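Long-range contacts in HTH cro/C1-type domain-containing protein (Pseudomonas aeruginosa PAO1, PDB 7CSV), which acts as the antitoxin HigA, a dimeric helix-turn-helix protein that probably regulates genes by binding pseudopalindromic DNA motifs: residues F19-I25 with Y62-S66; M6-P11 with E76-T81. One frame throughout, in Å; residues are numbered along the deposited sequence.

Contact 1: F19-I25 with Y62-S66; sequences FLMEFDI and YFDTS
F63 turns one face of its ring to F19: CB of F19 stands 4.1 Å from the centroid of the F63 ring, 14° off its normal, a CH-pi contact. This is core packing of the Cro/C1-type helix-turn-helix fold, in which the C-terminal ends of helices 11-23 and 53-63 meet. The backbones come closest at F19 and F63, whose CA atoms are 7.8 Å apart; both CB atoms point across, and both chi1 angles are m. The two rings meet obliquely, centroids 4.9 Å apart and planes at 48°, with F19 CD2 3.6 Å from F63 CG.

Both segments leave the helix through a residue of positive phi, D24 (60/43) and D64 (58/52). Past D24, I25 N donates to L20 O (2.8 Å), and I25 (chi1 m, chi2 t) brings CD1 to 4.1 Å from F63 CE1, at the ring edge, and 4.0 Å from Y62 OH, near the plane at that ring's edge. Y62 (chi1 t) also packs on L30, A33 and L34 of helix 27-34, and L97 of the second subunit packs on F23 and I25. L20 CD2 lies 4.3 Å from F63 CZ and F23 CD2 4.2 Å from F63 CE1, so this flat, apolar ring fills the space between those C-terminal ends. Beyond D64 the chain runs extended to S66, the N-cap of helix 67-93, and T65 sets its methyl CG2 4.1 Å from CE2 of F19.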
loop_
_atom_site.group_PDB
_atom_site.type_symbol
_atom_site.label_atom_id
_atom_site.label_comp_id
_atom_site.label_asym_id
_atom_site.label_seq_id
_atom_site.Cartn_x
_atom_site.Cartn_y
_atom_site.Cartn_z
ATOM N N PHE A 19 -18.117 3.449 -8.050
ATOM C CA PHE A 19 -18.836 2.373 -7.382
ATOM C C PHE A 19 -20.105 2.882 -6.709
ATOM O O PHE A 19 -21.202 2.418 -7.039
ATOM C CB PHE A 19 -17.905 1.670 -6.392
ATOM C CG PHE A 19 -16.776 0.935 -7.057
ATOM C CD1 PHE A 19 -15.584 1.577 -7.344
ATOM C CD2 PHE A 19 -16.919 -0.403 -7.420
ATOM C CE1 PHE A 19 -14.550 0.906 -7.970
ATOM C CE2 PHE A 19 -15.889 -1.081 -8.037
ATOM C CZ PHE A 19 -14.694 -0.420 -8.311
ATOM N N LEU A 20 -19.986 3.823 -5.771
ATOM C CA LEU A 20 -21.177 4.297 -5.063
ATOM C C LEU A 20 -22.151 4.977 -6.015
ATOM O O LEU A 20 -23.355 4.693 -5.998
ATOM C CB LEU A 20 -20.787 5.247 -3.934
ATOM C CG LEU A 20 -19.935 4.650 -2.813
ATOM C CD1 LEU A 20 -19.823 5.628 -1.658
ATOM C CD2 LEU A 20 -20.515 3.315 -2.349
ATOM N N MET A 21 -21.648 5.878 -6.866
ATOM C CA MET A 21 -22.533 6.538 -7.819
ATOM C C MET A 21 -22.958 5.601 -8.939
ATOM O O MET A 21 -24.059 5.745 -9.481
ATOM C CB MET A 21 -21.853 7.780 -8.396
ATOM C CG MET A 21 -21.677 8.899 -7.412
ATOM S SD MET A 21 -21.089 10.384 -8.245
ATOM C CE MET A 21 -19.928 11.024 -7.043
ATOM N N GLU A 22 -22.102 4.649 -9.312
ATOM C CA GLU A 22 -22.452 3.738 -10.391
ATOM C C GLU A 22 -23.626 2.858 -9.996
ATOM O O GLU A 22 -24.554 2.662 -10.787
ATOM C CB GLU A 22 -21.251 2.878 -10.771
ATOM C CG GLU A 22 -21.596 1.731 -11.705
ATOM C CD GLU A 22 -21.444 2.124 -13.160
ATOM O OE1 GLU A 22 -20.934 3.234 -13.418
ATOM O OE2 GLU A 22 -21.830 1.327 -14.039
ATOM N N PHE A 23 -23.609 2.333 -8.774
ATOM C CA PHE A 23 -24.651 1.430 -8.307
ATOM C C PHE A 23 -25.706 2.112 -7.445
ATOM O O PHE A 23 -26.585 1.421 -6.913
ATOM C CB PHE A 23 -24.027 0.273 -7.525
ATOM C CG PHE A 23 -23.143 -0.605 -8.354
ATOM C CD1 PHE A 23 -23.689 -1.526 -9.232
ATOM C CD2 PHE A 23 -21.764 -0.518 -8.252
ATOM C CE1 PHE A 23 -22.877 -2.344 -9.997
ATOM C CE2 PHE A 23 -20.949 -1.331 -9.014
ATOM C CZ PHE A 23 -21.505 -2.245 -9.890
ATOM N N ASP A 24 -25.632 3.435 -7.277
ATOM C CA ASP A 24 -26.592 4.194 -6.466
ATOM C C ASP A 24 -26.593 3.721 -5.011
ATOM O O ASP A 24 -27.643 3.579 -4.382
ATOM C CB ASP A 24 -28.003 4.123 -7.063
ATOM C CG ASP A 24 -28.919 5.221 -6.544
ATOM O OD1 ASP A 24 -28.471 6.044 -5.713
ATOM O OD2 ASP A 24 -30.094 5.253 -6.964
ATOM N N ILE A 25 -25.406 3.481 -4.465
ATOM C CA ILE A 25 -25.249 3.061 -3.078
ATOM C C ILE A 25 -24.754 4.236 -2.251
ATOM O O ILE A 25 -23.757 4.883 -2.599
ATOM C CB ILE A 25 -24.283 1.870 -2.957
ATOM C CG1 ILE A 25 -24.800 0.676 -3.753
ATOM C CG2 ILE A 25 -24.067 1.524 -1.499
ATOM C CD1 ILE A 25 -23.778 -0.433 -3.903
ATOM N N TYR A 62 -17.121 -7.211 -1.730
ATOM C CA TYR A 62 -18.432 -6.638 -2.008
ATOM C C TYR A 62 -18.584 -6.290 -3.484
ATOM O O TYR A 62 -19.621 -6.565 -4.094
ATOM C CB TYR A 62 -18.649 -5.402 -1.147
ATOM C CG TYR A 62 -20.064 -4.897 -1.219
ATOM C CD1 TYR A 62 -21.117 -5.695 -0.810
ATOM C CD2 TYR A 62 -20.341 -3.637 -1.711
ATOM C CE1 TYR A 62 -22.418 -5.242 -0.880
ATOM C CE2 TYR A 62 -21.636 -3.170 -1.789
ATOM C CZ TYR A 62 -22.672 -3.980 -1.369
ATOM O OH TYR A 62 -23.970 -3.520 -1.444
ATOM N N PHE A 63 -17.569 -5.663 -4.073
ATOM C CA PHE A 63 -17.700 -5.119 -5.418
ATOM C C PHE A 63 -17.095 -5.997 -6.515
ATOM O O PHE A 63 -16.964 -5.526 -7.649
ATOM C CB PHE A 63 -17.054 -3.733 -5.475
ATOM C CG PHE A 63 -17.845 -2.675 -4.782
ATOM C CD1 PHE A 63 -19.156 -2.411 -5.166
ATOM C CD2 PHE A 63 -17.280 -1.919 -3.767
ATOM C CE1 PHE A 63 -19.897 -1.428 -4.545
ATOM C CE2 PHE A 63 -18.018 -0.922 -3.133
ATOM C CZ PHE A 63 -19.335 -0.677 -3.525
ATOM N N ASP A 64 -16.728 -7.247 -6.222
ATOM C CA ASP A 64 -16.119 -8.133 -7.218
ATOM C C ASP A 64 -14.838 -7.535 -7.811
ATOM O O ASP A 64 -14.687 -7.413 -9.026
ATOM C CB ASP A 64 -17.109 -8.472 -8.342
ATOM C CG ASP A 64 -18.098 -9.547 -7.952
ATOM O OD1 ASP A 64 -17.918 -10.195 -6.900
ATOM O OD2 ASP A 64 -19.062 -9.755 -8.716
ATOM N N THR A 65 -13.919 -7.134 -6.946
ATOM C CA THR A 65 -12.585 -6.740 -7.384
ATOM C C THR A 65 -11.565 -7.527 -6.578
ATOM O O THR A 65 -11.896 -8.162 -5.574
ATOM C CB THR A 65 -12.311 -5.244 -7.191
ATOM O OG1 THR A 65 -12.170 -4.968 -5.789
ATOM C CG2 THR A 65 -13.416 -4.388 -7.777
ATOM N N SER A 66 -10.307 -7.468 -7.006
ATOM C CA SER A 66 -9.265 -7.933 -6.109
ATOM C C SER A 66 -9.118 -6.947 -4.954
ATOM O O SER A 66 -9.496 -5.775 -5.049
ATOM C CB SER A 66 -7.934 -8.080 -6.848
ATOM O OG SER A 66 -7.398 -6.795 -7.140
#

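Contact 2: M6-P11 with E76-T81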
loop_
_atom_site.group_PDB
_atom_site.type_symbol
_atom_site.label_atom_id
_atom_site.label_comp_id
_atom_site.label_asym_id
_atom_site.label_seq_id
_atom_site.Cartn_x
_atom_site.Cartn_y
_atom_site.Cartn_z
ATOM N N MET A 6 3.948 14.285 -9.045
ATOM C CA MET A 6 2.864 13.423 -8.579
ATOM C C MET A 6 1.737 14.275 -8.018
ATOM O O MET A 6 1.970 15.129 -7.154
ATOM C CB MET A 6 3.346 12.452 -7.494
ATOM C CG MET A 6 4.476 11.528 -7.912
ATOM S SD MET A 6 3.871 10.192 -8.969
ATOM C CE MET A 6 2.966 9.225 -7.757
ATOM N N ARG A 7 0.521 14.040 -8.493
ATOM C CA ARG A 7 -0.645 14.669 -7.912
ATOM C C ARG A 7 -1.524 13.585 -7.295
ATOM O O ARG A 7 -1.793 12.568 -7.948
ATOM C CB ARG A 7 -1.430 15.479 -8.970
ATOM C CG ARG A 7 -2.907 15.664 -8.639
ATOM C CD ARG A 7 -3.476 17.044 -9.001
ATOM N NE ARG A 7 -2.675 18.180 -8.535
ATOM C CZ ARG A 7 -2.663 19.378 -9.120
ATOM N NH1 ARG A 7 -1.904 20.355 -8.634
ATOM N NH2 ARG A 7 -3.444 19.613 -10.169
ATOM N N PRO A 8 -1.966 13.752 -6.052
ATOM C CA PRO A 8 -2.668 12.665 -5.357
ATOM C C PRO A 8 -4.125 12.535 -5.775
ATOM O O PRO A 8 -4.843 13.523 -5.948
ATOM C CB PRO A 8 -2.545 13.059 -3.876
ATOM C CG PRO A 8 -1.536 14.221 -3.840
ATOM C CD PRO A 8 -1.675 14.884 -5.159
ATOM N N ILE A 9 -4.565 11.290 -5.931
ATOM C CA ILE A 9 -5.973 10.970 -6.107
ATOM C C ILE A 9 -6.356 10.035 -4.976
ATOM O O ILE A 9 -5.867 8.903 -4.913
ATOM C CB ILE A 9 -6.253 10.311 -7.461
ATOM C CG1 ILE A 9 -5.954 11.279 -8.602
ATOM C CG2 ILE A 9 -7.701 9.847 -7.536
ATOM C CD1 ILE A 9 -6.455 10.776 -9.915
ATOM N N HIS A 10 -7.232 10.500 -4.100
ATOM C CA HIS A 10 -7.626 9.675 -2.968
ATOM C C HIS A 10 -8.472 8.488 -3.424
ATOM O O HIS A 10 -9.343 8.635 -4.288
ATOM C CB HIS A 10 -8.397 10.497 -1.946
ATOM C CG HIS A 10 -8.453 9.854 -0.601
ATOM N ND1 HIS A 10 -9.331 8.833 -0.310
ATOM C CD2 HIS A 10 -7.725 10.059 0.520
ATOM C CE1 HIS A 10 -9.146 8.443 0.938
ATOM N NE2 HIS A 10 -8.179 9.175 1.466
ATOM N N PRO A 11 -8.244 7.300 -2.856
ATOM C CA PRO A 11 -9.076 6.143 -3.212
ATOM C C PRO A 11 -10.556 6.383 -3.012
ATOM O O PRO A 11 -11.366 5.779 -3.723
ATOM C CB PRO A 11 -8.576 5.042 -2.267
ATOM C CG PRO A 11 -7.188 5.458 -1.899
ATOM C CD PRO A 11 -7.155 6.951 -1.924
ATOM N N GLU A 76 -0.786 4.441 -4.480
ATOM C CA GLU A 76 -0.541 5.592 -5.349
ATOM C C GLU A 76 -0.776 6.897 -4.600
ATOM O O GLU A 76 0.040 7.822 -4.686
ATOM C CB GLU A 76 -1.411 5.529 -6.607
ATOM C CG GLU A 76 -1.236 6.766 -7.542
ATOM C CD GLU A 76 0.034 6.748 -8.381
ATOM O OE1 GLU A 76 0.257 7.730 -9.135
ATOM O OE2 GLU A 76 0.817 5.775 -8.313
ATOM N N TYR A 77 -1.870 6.975 -3.827
ATOM C CA TYR A 77 -2.172 8.185 -3.064
ATOM C C TYR A 77 -1.090 8.465 -2.029
ATOM O O TYR A 77 -0.607 9.600 -1.900
ATOM C CB TYR A 77 -3.541 8.047 -2.380
ATOM C CG TYR A 77 -3.823 9.171 -1.395
ATOM C CD1 TYR A 77 -4.323 10.398 -1.827
ATOM C CD2 TYR A 77 -3.582 9.002 -0.034
ATOM C CE1 TYR A 77 -4.578 11.433 -0.915
ATOM C CE2 TYR A 77 -3.830 10.016 0.876
ATOM C CZ TYR A 77 -4.329 11.225 0.437
ATOM O OH TYR A 77 -4.578 12.211 1.364
ATOM N N SER A 78 -0.701 7.438 -1.271
ATOM C CA SER A 78 0.325 7.637 -0.248
ATOM C C SER A 78 1.654 8.029 -0.874
ATOM O O SER A 78 2.388 8.864 -0.328
ATOM C CB SER A 78 0.489 6.375 0.589
ATOM O OG SER A 78 -0.687 6.126 1.329
ATOM N N LEU A 79 1.990 7.426 -2.018
ATOM C CA LEU A 79 3.236 7.806 -2.680
ATOM C C LEU A 79 3.176 9.236 -3.181
ATOM O O LEU A 79 4.169 9.976 -3.090
ATOM C CB LEU A 79 3.535 6.859 -3.838
ATOM C CG LEU A 79 4.099 5.502 -3.417
ATOM C CD1 LEU A 79 4.206 4.579 -4.627
ATOM C CD2 LEU A 79 5.469 5.669 -2.730
ATOM N N ALA A 80 2.028 9.651 -3.722
ATOM C CA ALA A 80 1.935 11.011 -4.256
ATOM C C ALA A 80 2.115 12.044 -3.151
ATOM O O ALA A 80 2.855 13.026 -3.304
ATOM C CB ALA A 80 0.599 11.205 -4.969
ATOM N N THR A 81 1.435 11.846 -2.021
ATOM C CA THR A 81 1.552 12.799 -0.926
ATOM C C THR A 81 2.964 12.808 -0.358
ATOM O O THR A 81 3.528 13.880 -0.097
ATOM C CB THR A 81 0.525 12.472 0.155
ATOM O OG1 THR A 81 0.850 11.213 0.761
ATOM C CG2 THR A 81 -0.833 12.357 -0.477
HETATM O O HOH W 1 -0.961 10.042 -8.277
#
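E76 opens the helical side with a water bridge: the water donates to E76 OE1 (2.8 Å) and to the backbone R7 O (2.7 Å), while E76 OE2 accepts from Q68 NE2 of the second subunit. The methyl of M6 rests against this carboxylate, CE to OE1 3.4 Å. One residue on, Y77 offers a broad ring to the incoming chain. H10 points its edge at the Y77 face, an edge-to-face pair with centroids 4.7 Å apart and planes at 64°; P8 CB lies 3.8 Å from Y77 CD1, while at the base of the side chain Y77 CB lies 3.8 Å from P11 CD. A80, a helical turn after E76, is small enough to let the extended chain come close: the CA atoms of P8 and A80 are only 5.0 Å apart, and A80 CB lies 3.8 Å from P8 CB and 3.9 Å from M6 CB. T81 finishes the surface with its methyl CG2, 3.9 Å from P8 CB. This packing lays the extended N-terminal segment 6-11 along the long helix 67-93, up to H10, the N-cap of helix 11-23, with ND1 hydrogen-bonded to G12 N; there P11 packs on I51, in the loop before helix 53-63.

Overall arrangement
The centres of the two contacts lie 21 Å apart, and their nearest atoms, about 7 Å apart, do not touch. Along the chain contact 1 is nested inside the loop closed by contact 2: 6-11 leads into helix 11-23, whose far end carries 19-25, and 62-66 ends helix 53-63 and leads into helix 67-93, which carries 76-81. Helices 11-23 and 67-93 therefore run from one contact to the other. Contact 1 joins helices 11-23 and 53-63 of the helix-turn-helix domain, whereas contact 2 fastens the N-terminal segment to the long C-terminal helix nearer the chain centre. Both touch the second subunit, so the packing within each chain continues into the dimer, consistent with recognition of pseudopalindromic DNA.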